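Local coordinates for protein HP0958 (Helicobacter pylori, PDB 3NA7) that probably acts in flagellar biogenesis as a chaperone and post-transcriptional regulator, joining a kinked coiled-coil hairpin to a zinc-ribbon domain, at residues T191-C204 / T224-G236. Residues are numbered along the deposited sequence; the frame is centred on the assembly and turned at random.
With ZN (zinc ion), chain B.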
loop_
_atom_site.group_PDB
_atom_site.type_symbol
_atom_site.label_atom_id
_atom_site.label_comp_id
_atom_site.label_asym_id
_atom_site.label_seq_id
_atom_site.Cartn_x
_atom_site.Cartn_y
_atom_site.Cartn_z
ATOM N N THR A 191 19.214 8.512 16.522
ATOM C CA THR A 191 20.603 8.791 16.178
ATOM C C THR A 191 21.075 10.009 16.970
ATOM O O THR A 191 21.982 10.717 16.541
ATOM C CB THR A 191 20.806 9.045 14.658
ATOM O OG1 THR A 191 20.404 10.379 14.328
ATOM C CG2 THR A 191 20.009 8.031 13.816
ATOM N N SER A 192 20.419 10.261 18.104
ATOM C CA SER A 192 20.709 11.432 18.962
ATOM C C SER A 192 22.064 11.344 19.639
ATOM O O SER A 192 22.772 12.347 19.733
ATOM C CB SER A 192 19.617 11.615 20.021
ATOM O OG SER A 192 18.428 12.130 19.433
ATOM N N ILE A 193 22.416 10.145 20.104
ATOM C CA ILE A 193 23.725 9.906 20.709
ATOM C C ILE A 193 24.508 8.905 19.881
ATOM O O ILE A 193 24.069 7.776 19.691
ATOM C CB ILE A 193 23.598 9.356 22.139
ATOM C CG1 ILE A 193 22.739 10.282 22.992
ATOM C CG2 ILE A 193 24.986 9.134 22.775
ATOM C CD1 ILE A 193 22.313 9.634 24.300
ATOM N N VAL A 194 25.679 9.312 19.407
ATOM C CA VAL A 194 26.480 8.458 18.532
ATOM C C VAL A 194 27.934 8.309 18.986
ATOM O O VAL A 194 28.485 9.208 19.617
ATOM C CB VAL A 194 26.404 8.930 17.078
ATOM C CG1 VAL A 194 25.019 8.587 16.492
ATOM C CG2 VAL A 194 26.714 10.443 16.968
ATOM N N THR A 195 28.538 7.164 18.670
ATOM C CA THR A 195 29.956 6.934 18.941
ATOM C C THR A 195 30.806 7.488 17.795
ATOM O O THR A 195 30.316 7.632 16.682
ATOM C CB THR A 195 30.249 5.439 19.109
ATOM O OG1 THR A 195 30.208 4.797 17.829
ATOM C CG2 THR A 195 29.221 4.781 20.033
ATOM N N ILE A 196 32.068 7.812 18.061
ATOM C CA ILE A 196 32.975 8.187 16.973
ATOM C C ILE A 196 33.500 6.916 16.307
ATOM O O ILE A 196 33.990 6.019 16.991
ATOM C CB ILE A 196 34.186 9.026 17.453
ATOM C CG1 ILE A 196 33.735 10.364 18.027
ATOM C CG2 ILE A 196 35.187 9.242 16.302
ATOM C CD1 ILE A 196 34.868 11.228 18.567
ATOM N N LYS A 197 33.379 6.842 14.981
ATOM C CA LYS A 197 33.975 5.753 14.194
ATOM C C LYS A 197 34.927 6.372 13.186
ATOM O O LYS A 197 34.641 7.443 12.641
ATOM C CB LYS A 197 32.901 4.928 13.481
ATOM C CG LYS A 197 31.939 4.198 14.424
ATOM C CD LYS A 197 30.594 3.973 13.744
ATOM C CE LYS A 197 29.468 3.858 14.757
ATOM N NZ LYS A 197 28.183 4.399 14.223
ATOM N N LYS A 198 36.052 5.703 12.940
ATOM C CA LYS A 198 37.182 6.318 12.235
ATOM C C LYS A 198 37.576 7.605 12.978
ATOM O O LYS A 198 38.034 7.567 14.128
ATOM C CB LYS A 198 36.843 6.624 10.764
ATOM C CG LYS A 198 36.597 5.408 9.875
ATOM C CD LYS A 198 36.441 5.837 8.409
ATOM C CE LYS A 198 36.594 4.663 7.436
ATOM N NZ LYS A 198 35.331 3.891 7.288
ATOM N N GLN A 199 37.367 8.738 12.324
ATOM C CA GLN A 199 37.573 10.045 12.932
ATOM C C GLN A 199 36.405 10.946 12.533
ATOM O O GLN A 199 36.524 12.173 12.500
ATOM C CB GLN A 199 38.906 10.630 12.458
ATOM C CG GLN A 199 39.446 11.785 13.289
ATOM C CD GLN A 199 40.814 12.268 12.812
ATOM O OE1 GLN A 199 41.680 11.466 12.440
ATOM N NE2 GLN A 199 41.019 13.581 12.848
ATOM N N ALA A 200 35.265 10.329 12.234
ATOM C CA ALA A 200 34.099 11.073 11.763
ATOM C C ALA A 200 32.903 10.916 12.711
ATOM O O ALA A 200 32.831 9.948 13.476
ATOM C CB ALA A 200 33.732 10.630 10.350
ATOM N N CYS A 201 31.965 11.858 12.649
ATOM C CA CYS A 201 30.763 11.776 13.476
ATOM C C CYS A 201 30.044 10.478 13.118
ATOM O O CYS A 201 29.816 10.229 11.948
ATOM C CB CYS A 201 29.859 12.986 13.214
ATOM S SG CYS A 201 28.169 12.966 13.972
ATOM N N GLY A 202 29.706 9.653 14.109
ATOM C CA GLY A 202 28.920 8.442 13.868
ATOM C C GLY A 202 27.496 8.684 13.366
ATOM O O GLY A 202 26.749 7.729 13.104
ATOM N N GLY A 203 27.121 9.958 13.246
ATOM C CA GLY A 203 25.782 10.373 12.829
ATOM C C GLY A 203 25.737 11.086 11.490
ATOM O O GLY A 203 24.867 10.808 10.693
ATOM N N CYS A 204 26.658 12.018 11.235
ATOM C CA CYS A 204 26.739 12.636 9.895
ATOM C C CYS A 204 27.929 12.184 9.029
ATOM O O CYS A 204 27.965 12.476 7.840
ATOM C CB CYS A 204 26.681 14.166 9.982
ATOM S SG CYS A 204 28.121 14.927 10.725
ATOM N N THR A 224 29.161 17.759 21.465
ATOM C CA THR A 224 28.298 17.614 20.308
ATOM C C THR A 224 29.101 17.779 19.042
ATOM O O THR A 224 30.082 18.526 19.008
ATOM C CB THR A 224 27.146 18.640 20.263
ATOM O OG1 THR A 224 27.672 19.967 20.105
ATOM C CG2 THR A 224 26.289 18.549 21.511
ATOM N N CYS A 225 28.669 17.089 17.995
ATOM C CA CYS A 225 29.284 17.227 16.698
ATOM C C CYS A 225 29.071 18.639 16.175
ATOM O O CYS A 225 27.971 19.167 16.247
ATOM C CB CYS A 225 28.711 16.210 15.708
ATOM S SG CYS A 225 29.164 16.604 14.014
ATOM N N PRO A 226 30.127 19.243 15.616
ATOM C CA PRO A 226 29.999 20.623 15.145
ATOM C C PRO A 226 29.309 20.749 13.781
ATOM O O PRO A 226 28.964 21.858 13.365
ATOM C CB PRO A 226 31.453 21.095 15.076
ATOM C CG PRO A 226 32.228 19.842 14.754
ATOM C CD PRO A 226 31.502 18.724 15.475
ATOM N N TYR A 227 29.111 19.630 13.085
ATOM C CA TYR A 227 28.424 19.665 11.787
ATOM C C TYR A 227 26.925 19.450 11.896
ATOM O O TYR A 227 26.157 20.083 11.158
ATOM C CB TYR A 227 29.034 18.670 10.803
ATOM C CG TYR A 227 30.546 18.598 10.867
ATOM C CD1 TYR A 227 31.334 19.726 10.606
ATOM C CD2 TYR A 227 31.186 17.417 11.205
ATOM C CE1 TYR A 227 32.728 19.669 10.674
ATOM C CE2 TYR A 227 32.585 17.348 11.270
ATOM C CZ TYR A 227 33.347 18.473 10.998
ATOM O OH TYR A 227 34.726 18.404 11.051
ATOM N N CYS A 228 26.487 18.591 12.817
ATOM C CA CYS A 228 25.053 18.259 12.874
ATOM C C CYS A 228 24.374 18.414 14.228
ATOM O O CYS A 228 23.158 18.454 14.287
ATOM C CB CYS A 228 24.805 16.839 12.364
ATOM S SG CYS A 228 25.473 15.670 13.504
ATOM N N GLY A 229 25.139 18.474 15.308
ATOM C CA GLY A 229 24.571 18.823 16.614
ATOM C C GLY A 229 24.378 17.637 17.541
ATOM O O GLY A 229 24.043 17.808 18.707
ATOM N N ARG A 230 24.590 16.429 17.022
ATOM C CA ARG A 230 24.452 15.213 17.816
ATOM C C ARG A 230 25.431 15.162 19.005
ATOM O O ARG A 230 26.487 15.801 18.981
ATOM C CB ARG A 230 24.657 13.995 16.904
ATOM C CG ARG A 230 23.551 13.813 15.869
ATOM C CD ARG A 230 23.837 12.637 14.954
ATOM N NE ARG A 230 22.666 12.274 14.166
ATOM C CZ ARG A 230 22.437 12.702 12.928
ATOM N NH1 ARG A 230 23.308 13.500 12.316
ATOM N NH2 ARG A 230 21.350 12.318 12.285
ATOM N N ILE A 231 25.068 14.395 20.034
ATOM C CA ILE A 231 25.974 14.071 21.120
ATOM C C ILE A 231 26.948 12.961 20.681
ATOM O O ILE A 231 26.532 11.960 20.089
ATOM C CB ILE A 231 25.209 13.611 22.373
ATOM C CG1 ILE A 231 24.324 14.735 22.907
ATOM C CG2 ILE A 231 26.182 13.136 23.464
ATOM C CD1 ILE A 231 23.207 14.232 23.807
ATOM N N LEU A 232 28.233 13.162 20.982
ATOM C CA LEU A 232 29.327 12.245 20.616
ATOM C C LEU A 232 30.061 11.671 21.824
ATOM O O LEU A 232 30.321 12.379 22.797
ATOM C CB LEU A 232 30.364 12.979 19.766
ATOM C CG LEU A 232 30.228 13.024 18.249
ATOM C CD1 LEU A 232 31.329 13.912 17.697
ATOM C CD2 LEU A 232 30.308 11.631 17.669
ATOM N N TYR A 233 30.402 10.391 21.762
ATOM C CA TYR A 233 31.283 9.810 22.770
ATOM C C TYR A 233 32.180 8.705 22.229
ATOM O O TYR A 233 31.804 7.989 21.305
ATOM C CB TYR A 233 30.493 9.315 23.987
ATOM C CG TYR A 233 29.718 8.032 23.798
ATOM C CD1 TYR A 233 30.149 6.838 24.382
ATOM C CD2 TYR A 233 28.537 8.014 23.063
ATOM C CE1 TYR A 233 29.417 5.651 24.222
ATOM C CE2 TYR A 233 27.805 6.844 22.896
ATOM C CZ TYR A 233 28.244 5.668 23.470
ATOM O OH TYR A 233 27.496 4.522 23.286
ATOM N N ALA A 234 33.372 8.595 22.806
ATOM C CA ALA A 234 34.266 7.475 22.528
ATOM C C ALA A 234 33.836 6.284 23.368
ATOM O O ALA A 234 33.727 6.398 24.589
ATOM C CB ALA A 234 35.683 7.848 22.858
ATOM N N GLU A 235 33.575 5.152 22.722
ATOM C CA GLU A 235 33.248 3.923 23.447
ATOM C C GLU A 235 34.385 3.578 24.421
ATOM O O GLU A 235 35.237 2.735 24.125
ATOM C CB GLU A 235 32.984 2.769 22.466
ATOM C CG GLU A 235 31.528 2.644 21.992
ATOM C CD GLU A 235 30.670 1.762 22.902
ATOM O OE1 GLU A 235 30.213 0.695 22.435
ATOM O OE2 GLU A 235 30.457 2.127 24.081
ATOM N N GLY A 236 34.390 4.262 25.571
ATOM C CA GLY A 236 35.453 4.148 26.576
ATOM C C GLY A 236 36.496 5.266 26.551
ATOM O O GLY A 236 37.425 5.237 25.735
HETATM ZN ZN ZN B . 27.724 14.821 13.044
#
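Strands 193-195 and 231-233 pair in parallel, their axes 31° apart, with Ile193, Val194 and Thr195 set against Ile231, Leu232 and Tyr233. Four backbone bonds join them: Ile231 N to Ser192 O, Val194 N to Ile231 O (2.9 Å and almost straight), Tyr233 N to Val194 O and the longer Ile196 N to Tyr233 O. On one face, Ile193 lies alongside Ile231, and its CG2, anti to the backbone N, reaches Tyr233 CE2 at 3.6 Å; Thr195 CG2 meets the same ring around CZ and OH. Helix 4-22 covers this face, with Leu10 against Ile193 and Ile11 against Tyr233. On the other face, Leu232 CD2 fits between Val194 CG2 and Ile196 CG1, 3.8 and 3.7 Å away, and extends toward Cys201.

Beyond the strands, two CxxC turns face each other across the zinc ion. Cys201 SG lies 2.1 Å from the metal, Cys204 SG 2.4 Å, and the sulfurs of Cys225 and Cys228 complete the four-cysteine site. Cys204 N donates to Cys201 SG at 3.3 Å, while Tyr227 N and Cys228 N both donate to Cys225 SG. Cys204 SG also sits at the edge of the Tyr227 ring, whose hydroxyl bonds to Arg207 O.

Arg230, extended from CG to NE, links strand start and metal site: NE and NH2 both grip Thr191 OG1, 7° out of the guanidinium plane, and NH1 makes a weak bond to Cys228 SG. Thr191 OG1 is also hydrogen-bonded to Ala188 O at the end of helix 175-188, which holds the oxygen that Arg230 grips. In this C4 zinc ribbon, the amide donors and the nearby guanidinium would be expected to temper the negative charge of four thiolates around one zinc ion.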